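Local atomic coordinates of endoglucanase (Mytilus edulis, PDB entry 1WC2), a protein that hydrolyses internal beta-1,4-glucosidic linkages in cellulose and related beta-glucans, acting on soluble carboxymethylcellulose, and also shows expansin activity. Residues A[44-48]-A[137-143]; A[53-59]-A[113-119]; A[71-77]-A[93-99]. All coordinates share one frame; numbering follows the deposited sequence. Where two conformers were deposited one is given.

Contact 1 (A[44-48]-A[137-143])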
loop_
_atom_site.group_PDB
_atom_site.type_symbol
_atom_site.label_atom_id
_atom_site.label_comp_id
_atom_site.label_asym_id
_atom_site.label_seq_id
_atom_site.Cartn_x
_atom_site.Cartn_y
_atom_site.Cartn_z
ATOM N N ASN A 44 -14.871 0.325 -0.053
ATOM C CA ASN A 44 -13.499 -0.084 -0.362
ATOM C C ASN A 44 -13.088 0.308 -1.797
ATOM O O ASN A 44 -11.963 0.737 -2.041
ATOM C CB ASN A 44 -13.275 -1.612 -0.246
ATOM C CG ASN A 44 -13.749 -2.232 1.064
ATOM O OD1 ASN A 44 -14.854 -1.976 1.535
ATOM N ND2 ASN A 44 -12.946 -3.150 1.601
ATOM N N ALA A 45 -13.994 0.114 -2.751
ATOM C CA ALA A 45 -13.638 0.210 -4.168
ATOM C C ALA A 45 -13.135 1.587 -4.595
ATOM O O ALA A 45 -12.288 1.682 -5.490
ATOM C CB ALA A 45 -14.826 -0.204 -5.054
ATOM N N GLY A 46 -13.670 2.644 -3.966
ATOM C CA GLY A 46 -13.358 4.007 -4.332
ATOM C C GLY A 46 -12.407 4.678 -3.354
ATOM O O GLY A 46 -12.100 5.851 -3.525
ATOM N N SER A 47 -11.928 3.956 -2.332
ATOM C CA SER A 47 -11.030 4.534 -1.319
ATOM C C SER A 47 -9.556 4.382 -1.680
ATOM O O SER A 47 -9.198 3.603 -2.571
ATOM C CB SER A 47 -11.263 3.849 0.023
ATOM O OG SER A 47 -12.504 4.247 0.577
ATOM N N PHE A 48 -8.715 5.158 -0.992
ATOM C CA PHE A 48 -7.269 4.997 -1.020
ATOM C C PHE A 48 -6.910 3.887 -0.017
ATOM O O PHE A 48 -6.740 4.121 1.188
ATOM C CB PHE A 48 -6.557 6.318 -0.703
ATOM C CG PHE A 48 -6.601 7.345 -1.830
ATOM C CD1 PHE A 48 -6.841 8.685 -1.549
ATOM C CD2 PHE A 48 -6.337 6.984 -3.155
ATOM C CE1 PHE A 48 -6.854 9.646 -2.573
ATOM C CE2 PHE A 48 -6.349 7.948 -4.171
ATOM C CZ PHE A 48 -6.595 9.278 -3.869
ATOM N N ARG A 137 -11.109 2.115 -9.844
ATOM C CA ARG A 137 -11.903 3.295 -10.190
ATOM C C ARG A 137 -11.024 4.480 -10.602
ATOM O O ARG A 137 -11.480 5.623 -10.622
ATOM C CB ARG A 137 -12.853 3.637 -9.033
ATOM C CG ARG A 137 -13.923 2.562 -8.844
ATOM C CD ARG A 137 -14.804 2.771 -7.649
ATOM N NE ARG A 137 -15.690 3.927 -7.812
ATOM C CZ ARG A 137 -16.873 3.913 -8.423
ATOM N NH1 ARG A 137 -17.351 2.802 -8.952
ATOM N NH2 ARG A 137 -17.586 5.028 -8.495
ATOM N N SER A 138 -9.761 4.184 -10.940
ATOM C CA SER A 138 -8.786 5.167 -11.402
ATOM C C SER A 138 -8.498 6.249 -10.353
ATOM O O SER A 138 -8.056 7.350 -10.690
ATOM C CB SER A 138 -9.209 5.780 -12.756
ATOM O OG SER A 138 -9.303 4.781 -13.763
ATOM N N GLN A 139 -8.681 5.911 -9.079
ATOM C CA GLN A 139 -8.382 6.882 -8.024
ATOM C C GLN A 139 -6.892 7.262 -7.977
ATOM O O GLN A 139 -6.536 8.382 -7.577
ATOM C CB GLN A 139 -8.868 6.404 -6.656
ATOM C CG GLN A 139 -8.365 5.022 -6.181
ATOM C CD GLN A 139 -9.348 3.893 -6.510
ATOM O OE1 GLN A 139 -9.635 3.625 -7.682
ATOM N NE2 GLN A 139 -9.875 3.248 -5.482
ATOM N N VAL A 140 -6.022 6.331 -8.365
ATOM C CA VAL A 140 -4.582 6.586 -8.371
ATOM C C VAL A 140 -4.108 7.104 -9.735
ATOM O O VAL A 140 -3.470 8.142 -9.805
ATOM C CB VAL A 140 -3.767 5.356 -7.890
ATOM C CG1 VAL A 140 -2.270 5.662 -7.872
ATOM C CG2 VAL A 140 -4.234 4.927 -6.494
ATOM N N THR A 141 -4.435 6.416 -10.836
ATOM C CA THR A 141 -4.006 6.894 -12.160
ATOM C C THR A 141 -4.674 8.218 -12.558
ATOM O O THR A 141 -4.108 8.956 -13.350
ATOM C CB THR A 141 -4.233 5.868 -13.261
ATOM O OG1 THR A 141 -5.533 5.279 -13.121
ATOM C CG2 THR A 141 -3.220 4.717 -13.171
ATOM N N GLY A 142 -5.837 8.541 -11.986
ATOM C CA GLY A 142 -6.483 9.822 -12.227
ATOM C C GLY A 142 -5.639 11.005 -11.770
ATOM O O GLY A 142 -5.792 12.117 -12.294
ATOM N N MET A 143 -4.758 10.768 -10.781
ATOM C CA MET A 143 -3.800 11.769 -10.304
ATOM C C MET A 143 -2.492 11.783 -11.094
ATOM O O MET A 143 -1.562 12.496 -10.738
ATOM C CB MET A 143 -3.404 11.489 -8.854
ATOM C CG MET A 143 -4.526 11.418 -7.881
ATOM S SD MET A 143 -3.947 11.335 -6.161
ATOM C CE MET A 143 -3.242 9.677 -6.056
#

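Contact 2 (A[53-59]-A[113-119])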
loop_
_atom_site.group_PDB
_atom_site.type_symbol
_atom_site.label_atom_id
_atom_site.label_comp_id
_atom_site.label_asym_id
_atom_site.label_seq_id
_atom_site.Cartn_x
_atom_site.Cartn_y
_atom_site.Cartn_z
ATOM N N SER A 53 3.000 -5.698 1.182
ATOM C CA SER A 53 3.894 -6.828 1.031
ATOM C C SER A 53 3.927 -7.651 2.336
ATOM O O SER A 53 3.848 -7.101 3.450
ATOM C CB SER A 53 5.286 -6.340 0.596
ATOM O OG SER A 53 5.782 -5.286 1.417
ATOM N N GLN A 54 4.045 -8.977 2.187
ATOM C CA GLN A 54 3.804 -9.928 3.278
ATOM C C GLN A 54 4.478 -9.584 4.601
ATOM O O GLN A 54 3.813 -9.566 5.639
ATOM C CB GLN A 54 4.224 -11.346 2.848
ATOM C CG GLN A 54 4.192 -12.393 3.998
ATOM C CD GLN A 54 2.776 -12.746 4.478
ATOM O OE1 GLN A 54 2.058 -13.488 3.793
ATOM N NE2 GLN A 54 2.378 -12.237 5.648
ATOM N N MET A 55 5.785 -9.379 4.607
ATOM C CA MET A 55 6.456 -9.216 5.902
ATOM C C MET A 55 6.065 -7.915 6.616
ATOM O O MET A 55 6.098 -7.854 7.850
ATOM C CB MET A 55 7.974 -9.293 5.740
ATOM C CG MET A 55 8.508 -10.701 5.677
ATOM S SD MET A 55 8.316 -11.536 7.267
ATOM C CE MET A 55 9.149 -10.717 8.267
ATOM N N TYR A 56 5.659 -6.890 5.862
ATOM C CA TYR A 56 5.073 -5.697 6.477
ATOM C C TYR A 56 3.630 -5.915 6.944
ATOM O O TYR A 56 3.239 -5.476 8.038
ATOM C CB TYR A 56 5.158 -4.454 5.559
ATOM C CG TYR A 56 4.900 -3.195 6.376
ATOM C CD1 TYR A 56 5.914 -2.639 7.161
ATOM C CD2 TYR A 56 3.632 -2.611 6.458
ATOM C CE1 TYR A 56 5.689 -1.546 7.981
ATOM C CE2 TYR A 56 3.397 -1.497 7.281
ATOM C CZ TYR A 56 4.439 -0.975 8.037
ATOM O OH TYR A 56 4.243 0.108 8.879
ATOM N N PHE A 57 2.833 -6.607 6.144
ATOM C CA PHE A 57 1.480 -6.979 6.557
ATOM C C PHE A 57 1.499 -7.669 7.931
ATOM O O PHE A 57 0.717 -7.338 8.840
ATOM C CB PHE A 57 0.858 -7.884 5.477
ATOM C CG PHE A 57 -0.547 -8.354 5.791
ATOM C CD1 PHE A 57 -1.643 -7.552 5.516
ATOM C CD2 PHE A 57 -0.761 -9.592 6.376
ATOM C CE1 PHE A 57 -2.935 -7.998 5.817
ATOM C CE2 PHE A 57 -2.046 -10.035 6.673
ATOM C CZ PHE A 57 -3.127 -9.244 6.403
ATOM N N ASP A 58 2.402 -8.632 8.064
ATOM C CA ASP A 58 2.583 -9.384 9.300
ATOM C C ASP A 58 3.934 -10.104 9.286
ATOM O O ASP A 58 4.171 -10.977 8.443
ATOM C CB ASP A 58 1.485 -10.431 9.493
ATOM C CG ASP A 58 1.469 -10.946 10.903
ATOM O OD1 ASP A 58 2.086 -12.019 11.150
ATOM O OD2 ASP A 58 0.901 -10.283 11.801
ATOM N N SER A 59 4.805 -9.765 10.232
ATOM C CA SER A 59 6.158 -10.325 10.271
ATOM C C SER A 59 6.167 -11.811 10.639
ATOM O O SER A 59 7.143 -12.509 10.349
ATOM C CB SER A 59 7.036 -9.542 11.248
ATOM O OG SER A 59 6.608 -9.767 12.563
ATOM N N CYS A 113 6.972 -8.274 -3.645
ATOM C CA CYS A 113 6.485 -8.474 -2.270
ATOM C C CYS A 113 7.288 -9.530 -1.519
ATOM O O CYS A 113 6.835 -10.075 -0.503
ATOM C CB CYS A 113 4.992 -8.810 -2.294
ATOM S SG CYS A 113 4.062 -7.375 -2.899
ATOM N N ASN A 114 8.513 -9.743 -1.988
ATOM C CA ASN A 114 9.399 -10.815 -1.529
ATOM C C ASN A 114 10.457 -10.388 -0.496
ATOM O O ASN A 114 11.444 -11.095 -0.302
ATOM C CB ASN A 114 10.083 -11.476 -2.748
ATOM C CG ASN A 114 11.021 -10.527 -3.483
ATOM O OD1 ASN A 114 10.641 -9.388 -3.828
ATOM N ND2 ASN A 114 12.246 -10.986 -3.741
ATOM N N GLN A 115 10.260 -9.265 0.190
ATOM C CA GLN A 115 11.171 -8.877 1.273
ATOM C C GLN A 115 11.224 -9.993 2.312
ATOM O O GLN A 115 10.202 -10.535 2.690
ATOM C CB GLN A 115 10.694 -7.596 1.957
ATOM C CG GLN A 115 10.639 -6.336 1.082
ATOM C CD GLN A 115 9.388 -6.191 0.205
ATOM O OE1 GLN A 115 8.502 -7.067 0.192
ATOM N NE2 GLN A 115 9.312 -5.071 -0.523
ATOM N N GLY A 116 12.414 -10.285 2.824
ATOM C CA GLY A 116 12.601 -11.353 3.795
ATOM C C GLY A 116 12.312 -11.004 5.244
ATOM O O GLY A 116 12.196 -11.899 6.089
ATOM N N SER A 117 12.189 -9.715 5.538
ATOM C CA SER A 117 11.972 -9.215 6.897
ATOM C C SER A 117 11.062 -7.991 6.837
ATOM O O SER A 117 10.874 -7.396 5.768
ATOM C CB SER A 117 13.321 -8.881 7.546
ATOM O OG SER A 117 14.048 -7.973 6.736
ATOM N N GLN A 118 10.494 -7.615 7.980
ATOM C CA GLN A 118 9.547 -6.495 8.029
ATOM C C GLN A 118 10.207 -5.171 7.685
ATOM O O GLN A 118 9.612 -4.345 6.979
ATOM C CB GLN A 118 8.854 -6.404 9.391
ATOM C CG GLN A 118 7.799 -5.283 9.444
ATOM C CD GLN A 118 6.765 -5.452 10.541
ATOM O OE1 GLN A 118 6.895 -4.869 11.626
ATOM N NE2 GLN A 118 5.739 -6.245 10.274
ATOM N N TYR A 119 11.430 -4.983 8.186
ATOM C CA TYR A 119 12.276 -3.835 7.851
ATOM C C TYR A 119 13.636 -4.362 7.382
ATOM O O TYR A 119 14.038 -5.459 7.722
ATOM C CB TYR A 119 12.462 -2.881 9.061
ATOM C CG TYR A 119 11.163 -2.406 9.675
ATOM C CD1 TYR A 119 10.599 -3.070 10.748
ATOM C CD2 TYR A 119 10.480 -1.309 9.162
ATOM C CE1 TYR A 119 9.390 -2.668 11.303
ATOM C CE2 TYR A 119 9.270 -0.897 9.709
ATOM C CZ TYR A 119 8.733 -1.584 10.779
ATOM O OH TYR A 119 7.529 -1.182 11.324
HETATM O O HOH W 1 7.121 -6.837 3.192
HETATM O O HOH W 2 7.571 -9.608 2.282
HETATM O O HOH W 3 6.149 0.999 10.600
#

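Contact 3 (A[71-77]-A[93-99])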
loop_
_atom_site.group_PDB
_atom_site.type_symbol
_atom_site.label_atom_id
_atom_site.label_comp_id
_atom_site.label_asym_id
_atom_site.label_seq_id
_atom_site.Cartn_x
_atom_site.Cartn_y
_atom_site.Cartn_z
ATOM N N GLN A 71 -3.661 0.120 9.314
ATOM C CA GLN A 71 -2.680 1.185 9.481
ATOM C C GLN A 71 -2.692 2.055 8.230
ATOM O O GLN A 71 -2.800 1.547 7.108
ATOM C CB GLN A 71 -1.287 0.599 9.688
ATOM C CG GLN A 71 -0.261 1.633 10.075
ATOM C CD GLN A 71 1.111 1.032 10.263
ATOM O OE1 GLN A 71 1.686 0.484 9.316
ATOM N NE2 GLN A 71 1.655 1.140 11.479
ATOM N N CYS A 72 -2.569 3.370 8.425
ATOM C CA CYS A 72 -2.469 4.306 7.308
ATOM C C CYS A 72 -1.022 4.718 7.048
ATOM O O CYS A 72 -0.258 5.020 7.986
ATOM C CB CYS A 72 -3.354 5.534 7.538
ATOM S SG CYS A 72 -5.122 5.155 7.360
ATOM N N ILE A 73 -0.676 4.716 5.765
ATOM C CA ILE A 73 0.652 5.032 5.260
ATOM C C ILE A 73 0.540 6.208 4.290
ATOM O O ILE A 73 -0.157 6.124 3.281
ATOM C CB ILE A 73 1.267 3.826 4.497
ATOM C CG1 ILE A 73 1.247 2.544 5.333
ATOM C CG2 ILE A 73 2.670 4.202 3.984
ATOM C CD1 ILE A 73 2.098 2.594 6.527
ATOM N N LYS A 74 1.230 7.302 4.605
ATOM C CA LYS A 74 1.316 8.464 3.732
ATOM C C LYS A 74 2.487 8.294 2.774
ATOM O O LYS A 74 3.634 8.116 3.214
ATOM C CB LYS A 74 1.478 9.741 4.558
ATOM C CG LYS A 74 1.512 11.014 3.715
ATOM C CD LYS A 74 1.592 12.275 4.569
ATOM C CE LYS A 74 1.655 13.551 3.726
ATOM N NZ LYS A 74 1.911 14.741 4.589
ATOM N N LEU A 75 2.195 8.310 1.477
ATOM C CA LEU A 75 3.194 8.171 0.427
ATOM C C LEU A 75 3.464 9.525 -0.205
ATOM O O LEU A 75 2.522 10.262 -0.498
ATOM C CB LEU A 75 2.693 7.212 -0.649
ATOM C CG LEU A 75 2.439 5.761 -0.220
ATOM C CD1 LEU A 75 2.030 4.936 -1.433
ATOM C CD2 LEU A 75 3.667 5.169 0.452
ATOM N N THR A 76 4.740 9.843 -0.421
ATOM C CA THR A 76 5.165 11.057 -1.113
ATOM C C THR A 76 5.984 10.663 -2.338
ATOM O O THR A 76 6.934 9.887 -2.228
ATOM C CB THR A 76 6.002 11.932 -0.157
ATOM O OG1 THR A 76 5.197 12.300 0.974
ATOM C CG2 THR A 76 6.425 13.238 -0.845
ATOM N N THR A 77 5.639 11.190 -3.514
ATOM C CA THR A 77 6.354 10.809 -4.732
ATOM C C THR A 77 7.757 11.404 -4.745
ATOM O O THR A 77 7.970 12.552 -4.328
ATOM C CB THR A 77 5.602 11.252 -5.999
ATOM O OG1 THR A 77 5.437 12.678 -5.979
ATOM C CG2 THR A 77 4.206 10.621 -6.065
ATOM N N LEU A 93 4.068 15.031 -4.570
ATOM C CA LEU A 93 2.649 14.731 -4.437
ATOM C C LEU A 93 2.479 13.701 -3.328
ATOM O O LEU A 93 3.336 12.830 -3.143
ATOM C CB LEU A 93 2.081 14.171 -5.731
ATOM C CG LEU A 93 2.177 15.075 -6.966
ATOM C CD1 LEU A 93 1.643 14.339 -8.172
ATOM C CD2 LEU A 93 1.417 16.362 -6.758
ATOM N N SER A 94 1.371 13.775 -2.603
ATOM C CA SER A 94 1.165 12.849 -1.498
ATOM C C SER A 94 -0.292 12.538 -1.188
ATOM O O SER A 94 -1.138 13.444 -1.145
ATOM C CB SER A 94 1.832 13.370 -0.223
ATOM O OG SER A 94 1.124 14.473 0.312
ATOM N N LYS A 95 -0.547 11.260 -0.917
ATOM C CA LYS A 95 -1.843 10.782 -0.455
ATOM C C LYS A 95 -1.591 9.682 0.582
ATOM O O LYS A 95 -0.504 9.087 0.616
ATOM C CB LYS A 95 -2.688 10.207 -1.605
ATOM C CG LYS A 95 -3.214 11.223 -2.624
ATOM C CD LYS A 95 -4.174 12.231 -2.017
ATOM C CE LYS A 95 -4.800 13.135 -3.079
ATOM N NZ LYS A 95 -5.598 14.237 -2.484
ATOM N N THR A 96 -2.608 9.401 1.389
ATOM C CA THR A 96 -2.533 8.400 2.445
ATOM C C THR A 96 -3.448 7.206 2.131
ATOM O O THR A 96 -4.618 7.383 1.743
ATOM C CB THR A 96 -2.907 9.048 3.787
ATOM O OG1 THR A 96 -1.902 9.998 4.162
ATOM C CG2 THR A 96 -2.957 8.031 4.928
ATOM N N PHE A 97 -2.911 6.004 2.326
ATOM C CA PHE A 97 -3.575 4.748 2.003
ATOM C C PHE A 97 -3.726 3.907 3.261
ATOM O O PHE A 97 -2.776 3.731 4.019
ATOM C CB PHE A 97 -2.762 3.975 0.949
ATOM C CG PHE A 97 -2.613 4.715 -0.353
ATOM C CD1 PHE A 97 -1.663 5.719 -0.486
ATOM C CD2 PHE A 97 -3.430 4.428 -1.438
ATOM C CE1 PHE A 97 -1.542 6.439 -1.666
ATOM C CE2 PHE A 97 -3.302 5.144 -2.630
ATOM C CZ PHE A 97 -2.358 6.150 -2.739
ATOM N N MET A 98 -4.911 3.348 3.480
ATOM C CA MET A 98 -5.117 2.371 4.552
ATOM C C MET A 98 -4.790 0.960 4.057
ATOM O O MET A 98 -5.286 0.547 2.999
ATOM C CB MET A 98 -6.563 2.399 5.048
ATOM C CG MET A 98 -6.826 1.384 6.167
ATOM S SD MET A 98 -8.520 1.436 6.814
ATOM C CE MET A 98 -8.416 2.942 7.854
ATOM N N ILE A 99 -3.998 0.215 4.833
ATOM C CA ILE A 99 -3.738 -1.191 4.525
ATOM C C ILE A 99 -5.004 -2.003 4.844
ATOM O O ILE A 99 -5.430 -2.077 6.000
ATOM C CB ILE A 99 -2.520 -1.726 5.317
ATOM C CG1 ILE A 99 -1.236 -1.011 4.865
ATOM C CG2 ILE A 99 -2.397 -3.239 5.162
ATOM C CD1 ILE A 99 -0.024 -1.258 5.769
#

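Contact 1 (A[44-48]-A[137-143])
The backbones come closest at G46 and R137, with CA atoms 6.1 Å apart, where the loop running into strand 49-53 meets the loop between strands 129-134 and 148-155 of the double-psi beta-barrel. Q139 bridges them with its amide. Its NE2 donates to two main-chain carbonyls, A45 O at 2.9 Å and S47 O at 3.0 Å. The bond to S47 is the straighter, 168° at the hydrogen, and S47 O lies in the amide plane, while A45 O is tilted from it; in both, the nitrogen stands above the plane of the accepting carbonyl. CG of Q139 sits between the backbone N and the carbonyl carbon (chi1 55°) and the chain bends again at chi2, which brings OE1 round to accept from R137 N at 3.0 Å. Used at both ends, the amide has its flip fixed. With an alanine here, the carbonyls of A45 and S47 would probably lose this shared donor, and R137 N its acceptor. R137 lays its CD beside A45 O. Farther along, F48, whose ring also meets that of F97, runs alongside Q139, the two side chains pointing opposite ways. M143 makes an oblique Met-aromatic contact with the F48 ring, SD 5.2 Å from the centroid and CE against CZ. At the ring edge, in plane, F48 CE2 reaches to 3.4 Å from Q139 O.

Contact 2 (A[53-59]-A[113-119])
Q118 lays its extended side chain along the M55 carbonyl, passing CB and CG beside the oxygen before NE2 turns its N-H to M55 O at 2.9 Å. With CG anti to the backbone N (chi1 -177°), the amide is carried off its own loop to the M55 carbonyl of the short helix 54-57. The bond is nearly straight, 161°, and lies in the carbonyl plane; the same NE2 also donates to Q67 OE1, and two bonds thus grip it. On its way Q118 passes Y56 with CG 4.0 Å from CD1, ring and amide planes 51° apart. Y119 comes in beside the far end of the Y56 ring, and their hydroxyls share a water lying in the plane of both rings: it donates to Y56 OH at 2.7 Å and lies 2.7 Å from Y119 OH. Y56 OH is held a second time, by Q71 OE1, and H68 stacks on its ring.

At the start of the helix the joint is wetter. M55 rests its CB and CG on the backbone of 115-117, while a water accepts a hydrogen bond from M55 N at 2.9 Å and lies close to C113 O and Q115 O. A second water accepts from Y56 N at 3.0 Å, sits 2.7 Å from S53 OG and bonds weakly to OE1 of Q115, whose NE2 is hydrogen-bonded to Y127 O. S53 CB packs against C113 CB at 3.8 Å; C113 is tied to C103 by a disulfide, and its side chain lies near D132, the probable proton donor. S53 is the N-cap residue, but its OG makes no capping bond; the waters on M55 N and Y56 N are consistent with solvent standing in for a cap. The short helix thus meets the 113-119 loop through waters at its start and through a direct hydrogen bond from the Q118 amide to M55 O.

Contact 3 (A[71-77]-A[93-99])
C72 to T77 and S94 to I99 pair as antiparallel strands, the axes of these short segments 4.5 Å apart with N-to-C directions 152° apart. Backbone hydrogen bonds carry the ladder. I73 and F97 bond both ways, each at 2.9 Å between N and O; L75 N reaches K95 O at 2.9 Å, whereas the return bond from K95 N to L75 O is longer, 3.3 Å, and more bent. At the L93 end of the ladder, T77 OG1, hydrogen-bonded also to R90 O, accepts from L93 N. Between these rungs CA-H...O contacts fill in, such as S94 CA to L75 O.

Apolar contacts differ by face. On the side of I73, L75 and F97, the side chains of L75 and F97 cross at about a right angle, L75 CD1 3.9 Å from F97 CE1, and I73 CG1 touches I99 CD1. On the other, C72, disulfide-linked to C157, sets CB against T96 CG2 at 3.6 Å and SG against M98 CB. With OG1 of T96 beside the backbone N (chi1 -67°), its hydroxyl packs against CB and CG of the extended K74. Strand 72-78 also pairs with strand 148-155 and strand 94-100 with strand 49-53, a place within the mixed sheet characteristic of the double-psi beta-barrel of family 45 glycoside hydrolases.

Contact 3, a strand ladder, lies nearest the centre of the chain and has no exposed residue among those touching; contacts 1 (loop on loop) and 2 (short helix on loop) lie farther out, on opposite sides of that centre, and include exposed residues. Each of these two meets the strand pair. F48 of contact 1 joins M98 through its carbonyl and packs its ring on F97, while M143 lies on K95; Y56 of contact 2 reaches Q71 and packs on I99. Strand 49-53 connects contacts 1 and 2 along the chain. Backbone bonds dominate contact 3, whereas a glutamine amide reaching main-chain carbonyl oxygen is the key in both others, made directly in contact 1 and joined by bridging waters in contact 2.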